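Local atomic coordinates of DinB-like domain-containing protein (Enterococcus faecalis, PDB entry 3CEX), a protein that is of unknown function but belongs to the DinB superfamily of helical-bundle proteins and forms an assembly of two identical chains. Residues Asp15-Arg20 with Asp153-His158; Lys119-Gln124 with Val146-Ala151. All blocks are in the same frame, centred on the assembly; numbering follows the deposited sequence.

Interaction 1 (Asp15-Arg20 with Asp153-His158); sequences DRAHER and DDAVMH
Val156 sets CG1 anti to its backbone N (chi1 177°), which leaves CG2 beside that N and turned to Ala17, while Arg20 leaves its helix with its CG likewise anti and bends at chi3 (-64°) so that its guanidinium comes near the other methyl. Most of the contact lies on the Ala17 side; CG1 has only a marginal approach from Arg20. CG2 of Val156 lies 3.9 Å from CB of Ala17, and CB of Ala17 also sits 3.8 Å from CA of Val156, so the alanine methyl rests on the backbone as well as on the side chain. A third touch, CB of Ala17 to CB of Ala155 at 4.3 Å, completes a small apolar seam. The alanines are consistent with the close spacing: the local axes of 15-20 and 153-158 approach to 8.5 Å, with a crossing angle of 33° and both segments running in roughly the same direction. This is helix-to-helix packing within the DinB four-helix bundle, joining helix 8-25 to helix 144-170. At its margin NH1 of Arg20 grazes CG1 of Val156 at 4.5 Å, obliquely to the guanidinium plane. The polar end has its partners elsewhere: NH1 is hydrogen-bonded to OG of Ser159, the residue directly after His158, and the charge is paired through NH2 with Asp153 of the second subunit. No hydrogen bond crosses between the two segments, so their direct cohesion is van der Waals contact around Ala17, whereas the polar end of Arg20 passes this apolar seam to tie the helix pair to the neighbouring chain.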
loop_
_atom_site.group_PDB
_atom_site.type_symbol
_atom_site.label_atom_id
_atom_site.label_comp_id
_atom_site.label_asym_id
_atom_site.label_seq_id
_atom_site.Cartn_x
_atom_site.Cartn_y
_atom_site.Cartn_z
ATOM N N ASP A 15 0.911 2.982 -10.305
ATOM C CA ASP A 15 1.354 1.970 -11.267
ATOM C C ASP A 15 1.895 0.711 -10.571
ATOM O O ASP A 15 1.641 -0.395 -11.024
ATOM C CB ASP A 15 2.452 2.518 -12.196
ATOM C CG ASP A 15 1.919 3.499 -13.244
ATOM O OD1 ASP A 15 0.707 3.408 -13.583
ATOM O OD2 ASP A 15 2.738 4.308 -13.769
ATOM N N ARG A 16 2.597 0.867 -9.454
ATOM C CA ARG A 16 3.068 -0.308 -8.710
ATOM C C ARG A 16 1.905 -1.116 -8.146
ATOM O O ARG A 16 1.966 -2.343 -8.181
ATOM C CB ARG A 16 4.044 0.035 -7.568
ATOM C CG ARG A 16 5.202 0.952 -7.915
ATOM C CD ARG A 16 6.126 0.307 -8.928
ATOM N NE ARG A 16 7.320 1.116 -8.981
ATOM C CZ ARG A 16 8.386 0.952 -8.200
ATOM N NH1 ARG A 16 8.458 -0.055 -7.339
ATOM N NH2 ARG A 16 9.389 1.795 -8.314
ATOM N N ALA A 17 0.868 -0.462 -7.628
ATOM C CA ALA A 17 -0.353 -1.164 -7.164
ATOM C C ALA A 17 -0.981 -1.958 -8.332
ATOM O O ALA A 17 -1.313 -3.158 -8.213
ATOM C CB ALA A 17 -1.367 -0.189 -6.604
ATOM N N HIS A 18 -1.101 -1.285 -9.469
ATOM C CA HIS A 18 -1.704 -1.867 -10.659
ATOM C C HIS A 18 -0.958 -3.126 -11.086
ATOM O O HIS A 18 -1.563 -4.195 -11.294
ATOM C CB HIS A 18 -1.688 -0.808 -11.770
ATOM C CG HIS A 18 -2.495 -1.161 -12.980
ATOM N ND1 HIS A 18 -2.466 -0.393 -14.123
ATOM C CD2 HIS A 18 -3.365 -2.169 -13.224
ATOM C CE1 HIS A 18 -3.275 -0.926 -15.028
ATOM N NE2 HIS A 18 -3.839 -1.999 -14.506
ATOM N N GLU A 19 0.357 -2.996 -11.215
ATOM C CA GLU A 19 1.255 -4.119 -11.543
ATOM C C GLU A 19 1.162 -5.274 -10.534
ATOM O O GLU A 19 1.135 -6.459 -10.913
ATOM C CB GLU A 19 2.723 -3.598 -11.676
ATOM C CG GLU A 19 2.850 -2.648 -12.865
ATOM C CD GLU A 19 4.103 -1.720 -12.915
ATOM O OE1 GLU A 19 4.872 -1.597 -11.917
ATOM O OE2 GLU A 19 4.323 -1.102 -14.016
ATOM N N ARG A 20 1.102 -4.954 -9.249
ATOM C CA ARG A 20 0.995 -6.011 -8.239
ATOM C C ARG A 20 -0.316 -6.819 -8.353
ATOM O O ARG A 20 -0.296 -8.018 -8.266
ATOM C CB ARG A 20 1.110 -5.417 -6.845
ATOM C CG ARG A 20 0.993 -6.416 -5.686
ATOM C CD ARG A 20 1.371 -5.786 -4.365
ATOM N NE ARG A 20 2.772 -5.380 -4.369
ATOM C CZ ARG A 20 3.219 -4.120 -4.329
ATOM N NH1 ARG A 20 2.398 -3.089 -4.236
ATOM N NH2 ARG A 20 4.504 -3.903 -4.336
ATOM N N ASP A 153 -3.394 5.635 -1.445
ATOM C CA ASP A 153 -3.165 4.761 -0.259
ATOM C C ASP A 153 -4.025 3.474 -0.288
ATOM O O ASP A 153 -3.543 2.370 -0.026
ATOM C CB ASP A 153 -3.397 5.582 1.030
ATOM C CG ASP A 153 -3.456 4.740 2.294
ATOM O OD1 ASP A 153 -2.424 4.122 2.609
ATOM O OD2 ASP A 153 -4.533 4.710 2.983
ATOM N N ASP A 154 -5.302 3.651 -0.590
ATOM C CA ASP A 154 -6.269 2.578 -0.675
ATOM C C ASP A 154 -5.868 1.552 -1.716
ATOM O O ASP A 154 -5.888 0.360 -1.420
ATOM C CB ASP A 154 -7.657 3.142 -1.049
ATOM C CG ASP A 154 -8.700 2.041 -1.320
ATOM O OD1 ASP A 154 -9.466 1.775 -0.380
ATOM O OD2 ASP A 154 -8.744 1.448 -2.460
ATOM N N ALA A 155 -5.534 2.017 -2.926
ATOM C CA ALA A 155 -5.149 1.110 -3.995
ATOM C C ALA A 155 -3.896 0.337 -3.610
ATOM O O ALA A 155 -3.875 -0.908 -3.757
ATOM C CB ALA A 155 -4.959 1.831 -5.348
ATOM N N VAL A 156 -2.864 1.034 -3.121
ATOM C CA VAL A 156 -1.598 0.355 -2.833
ATOM C C VAL A 156 -1.792 -0.637 -1.696
ATOM O O VAL A 156 -1.357 -1.785 -1.762
ATOM C CB VAL A 156 -0.447 1.336 -2.576
ATOM C CG1 VAL A 156 0.859 0.613 -2.204
ATOM C CG2 VAL A 156 -0.209 2.214 -3.819
HETATM N N MSE A 157 -2.443 -0.198 -0.633
HETATM C CA MSE A 157 -2.630 -1.066 0.511
HETATM C C MSE A 157 -3.465 -2.335 0.165
HETATM O O MSE A 157 -3.170 -3.436 0.636
HETATM C CB MSE A 157 -3.282 -0.222 1.613
HETATM C CG MSE A 157 -3.789 -0.984 2.682
HETATM SE SE MSE A 157 -5.695 -1.520 2.554
HETATM C CE MSE A 157 -5.831 -1.151 4.433
ATOM N N HIS A 158 -4.514 -2.175 -0.632
ATOM C CA HIS A 158 -5.271 -3.340 -1.121
ATOM C C HIS A 158 -4.480 -4.302 -1.993
ATOM O O HIS A 158 -4.727 -5.502 -1.943
ATOM C CB HIS A 158 -6.606 -2.928 -1.802
ATOM C CG HIS A 158 -7.642 -2.510 -0.809
ATOM N ND1 HIS A 158 -8.073 -1.207 -0.697
ATOM C CD2 HIS A 158 -8.216 -3.186 0.218
ATOM C CE1 HIS A 158 -8.943 -1.120 0.304
ATOM N NE2 HIS A 158 -9.040 -2.303 0.883
#

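Interaction 2 (Lys119-Gln124 with Val146-Ala151); sequences KSYLDQ and VRLVSA
Leu148 extends its CD2 methyl to the Tyr121 ring, meeting both CD2 and CE2 of that ring at 4.1 Å, obliquely to the ring plane. The leucine thus bridges two helices of the four-helix bundle expected of the DinB superfamily, 104-124 and 144-170. The tyrosine side chain runs roughly perpendicular to that of Leu148, whereas Leu122 lies antiparallel alongside it. With CG of Tyr121 anti to its backbone N (chi1 -174°), the ring is carried toward the second helix. The nearest CA atoms, those of Leu122 and Leu148, remain 8.6 Å apart, so the backbones do not touch and the side chains alone fill the distance. Ile59 of helix 44-62 packs on both Tyr121 and Leu148, and Leu130 from a loop also covers Leu148; the two leucines are buried, while the tyrosine lies nearer the surface. NH1 of Arg144, at the start of the helix that carries Leu148, is hydrogen-bonded to the phenol oxygen OH of Tyr121. Ring and hydroxyl therefore both link helix 104-124 to helix 144-170, one by apolar contact and one by a polar bond. The same CD2 methyl of Leu148 also reaches CD2 of Leu122, at 4.1 Å.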
loop_
_atom_site.group_PDB
_atom_site.type_symbol
_atom_site.label_atom_id
_atom_site.label_comp_id
_atom_site.label_asym_id
_atom_site.label_seq_id
_atom_site.Cartn_x
_atom_site.Cartn_y
_atom_site.Cartn_z
ATOM N N LYS A 119 -5.000 8.566 -13.524
ATOM C CA LYS A 119 -3.768 9.186 -14.027
ATOM C C LYS A 119 -4.045 10.417 -14.877
ATOM O O LYS A 119 -3.264 11.371 -14.858
ATOM C CB LYS A 119 -2.950 8.179 -14.825
ATOM C CG LYS A 119 -2.351 7.076 -13.964
ATOM C CD LYS A 119 -1.756 5.941 -14.835
ATOM C CE LYS A 119 -0.304 6.076 -14.990
ATOM N NZ LYS A 119 0.276 5.027 -15.912
ATOM N N SER A 120 -5.134 10.376 -15.643
ATOM C CA SER A 120 -5.600 11.513 -16.401
ATOM C C SER A 120 -5.957 12.669 -15.480
ATOM O O SER A 120 -5.560 13.783 -15.737
ATOM C CB SER A 120 -6.825 11.151 -17.237
ATOM O OG SER A 120 -7.321 12.299 -17.917
ATOM N N TYR A 121 -6.668 12.388 -14.398
ATOM C CA TYR A 121 -7.036 13.439 -13.461
ATOM C C TYR A 121 -5.770 14.039 -12.843
ATOM O O TYR A 121 -5.619 15.271 -12.796
ATOM C CB TYR A 121 -7.999 12.929 -12.371
ATOM C CG TYR A 121 -8.518 14.042 -11.476
ATOM C CD1 TYR A 121 -9.613 14.809 -11.849
ATOM C CD2 TYR A 121 -7.909 14.337 -10.275
ATOM C CE1 TYR A 121 -10.076 15.848 -11.039
ATOM C CE2 TYR A 121 -8.368 15.378 -9.461
ATOM C CZ TYR A 121 -9.442 16.117 -9.854
ATOM O OH TYR A 121 -9.861 17.143 -9.061
ATOM N N LEU A 122 -4.858 13.170 -12.408
ATOM C CA LEU A 122 -3.627 13.599 -11.755
ATOM C C LEU A 122 -2.790 14.478 -12.681
ATOM O O LEU A 122 -2.137 15.420 -12.239
ATOM C CB LEU A 122 -2.776 12.398 -11.283
ATOM C CG LEU A 122 -3.291 11.726 -10.000
ATOM C CD1 LEU A 122 -2.443 10.519 -9.649
ATOM C CD2 LEU A 122 -3.294 12.696 -8.870
ATOM N N ASP A 123 -2.786 14.128 -13.954
ATOM C CA ASP A 123 -2.017 14.872 -14.943
ATOM C C ASP A 123 -2.616 16.236 -15.269
ATOM O O ASP A 123 -1.918 17.104 -15.805
ATOM C CB ASP A 123 -1.896 14.046 -16.213
ATOM C CG ASP A 123 -0.934 12.885 -16.060
ATOM O OD1 ASP A 123 -0.001 13.004 -15.209
ATOM O OD2 ASP A 123 -1.113 11.845 -16.777
ATOM N N GLN A 124 -3.902 16.420 -14.980
ATOM C CA GLN A 124 -4.592 17.658 -15.349
ATOM C C GLN A 124 -4.930 18.557 -14.158
ATOM O O GLN A 124 -5.180 19.743 -14.341
ATOM C CB GLN A 124 -5.839 17.348 -16.181
ATOM C CG GLN A 124 -5.500 16.674 -17.513
ATOM C CD GLN A 124 -6.734 16.275 -18.310
ATOM O OE1 GLN A 124 -6.956 15.088 -18.576
ATOM N NE2 GLN A 124 -7.538 17.259 -18.699
ATOM N N VAL A 146 -6.176 15.598 0.237
ATOM C CA VAL A 146 -6.443 14.511 1.187
ATOM C C VAL A 146 -7.154 13.347 0.478
ATOM O O VAL A 146 -6.813 12.172 0.651
ATOM C CB VAL A 146 -7.238 15.044 2.404
ATOM C CG1 VAL A 146 -7.848 13.902 3.217
ATOM C CG2 VAL A 146 -6.319 15.897 3.306
ATOM N N ARG A 147 -8.098 13.681 -0.398
ATOM C CA ARG A 147 -8.875 12.664 -1.085
ATOM C C ARG A 147 -7.999 11.896 -2.081
ATOM O O ARG A 147 -8.098 10.670 -2.172
ATOM C CB ARG A 147 -10.054 13.343 -1.746
ATOM C CG ARG A 147 -10.907 12.548 -2.614
ATOM C CD ARG A 147 -11.717 11.508 -1.869
ATOM N NE ARG A 147 -12.185 11.839 -0.522
ATOM C CZ ARG A 147 -13.374 12.353 -0.209
ATOM N NH1 ARG A 147 -14.243 12.716 -1.131
ATOM N NH2 ARG A 147 -13.685 12.525 1.062
ATOM N N LEU A 148 -7.144 12.616 -2.803
ATOM C CA LEU A 148 -6.180 12.014 -3.715
ATOM C C LEU A 148 -5.185 11.097 -3.013
ATOM O O LEU A 148 -4.888 10.032 -3.516
ATOM C CB LEU A 148 -5.416 13.092 -4.495
ATOM C CG LEU A 148 -6.271 13.842 -5.546
ATOM C CD1 LEU A 148 -5.536 15.048 -6.161
ATOM C CD2 LEU A 148 -6.755 12.851 -6.640
ATOM N N VAL A 149 -4.654 11.521 -1.880
ATOM C CA VAL A 149 -3.738 10.686 -1.106
ATOM C C VAL A 149 -4.450 9.413 -0.585
ATOM O O VAL A 149 -3.879 8.301 -0.590
ATOM C CB VAL A 149 -3.110 11.481 0.050
ATOM C CG1 VAL A 149 -2.355 10.548 1.007
ATOM C CG2 VAL A 149 -2.182 12.571 -0.454
ATOM N N SER A 150 -5.698 9.585 -0.130
ATOM C CA SER A 150 -6.511 8.481 0.325
ATOM C C SER A 150 -6.734 7.478 -0.789
ATOM O O SER A 150 -6.667 6.256 -0.551
ATOM C CB SER A 150 -7.881 8.960 0.851
ATOM O OG SER A 150 -7.698 9.637 2.068
ATOM N N ALA A 151 -6.997 7.977 -2.002
ATOM C CA ALA A 151 -7.238 7.079 -3.146
ATOM C C ALA A 151 -6.006 6.276 -3.530
ATOM O O ALA A 151 -6.106 5.067 -3.760
ATOM C CB ALA A 151 -7.796 7.809 -4.305
#

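In the fold
Interactions 1 and 2 have centres 13 Å apart and share helix 144-170, whose residues 146-151 serve interaction 2 and, almost immediately after, 153-158 serve interaction 1. Along the chain the order is 15-20, 119-124, 146-151, 153-158, so the pairing 119-124 with 146-151 falls within the span bounded by interaction 1. Helix 144-170 is therefore packed against both helix 8-25 and helix 104-124, bringing the first helix to the last in one DinB bundle. A direct tie joins the two contacts: OD1 of Asp15 and NZ of Lys119 form a salt bridge at 2.9 Å. Both segments of helix 144-170 also face the second subunit: OG of Ser150 accepts from Arg16, and Asp153 pairs with Arg20, of that chain.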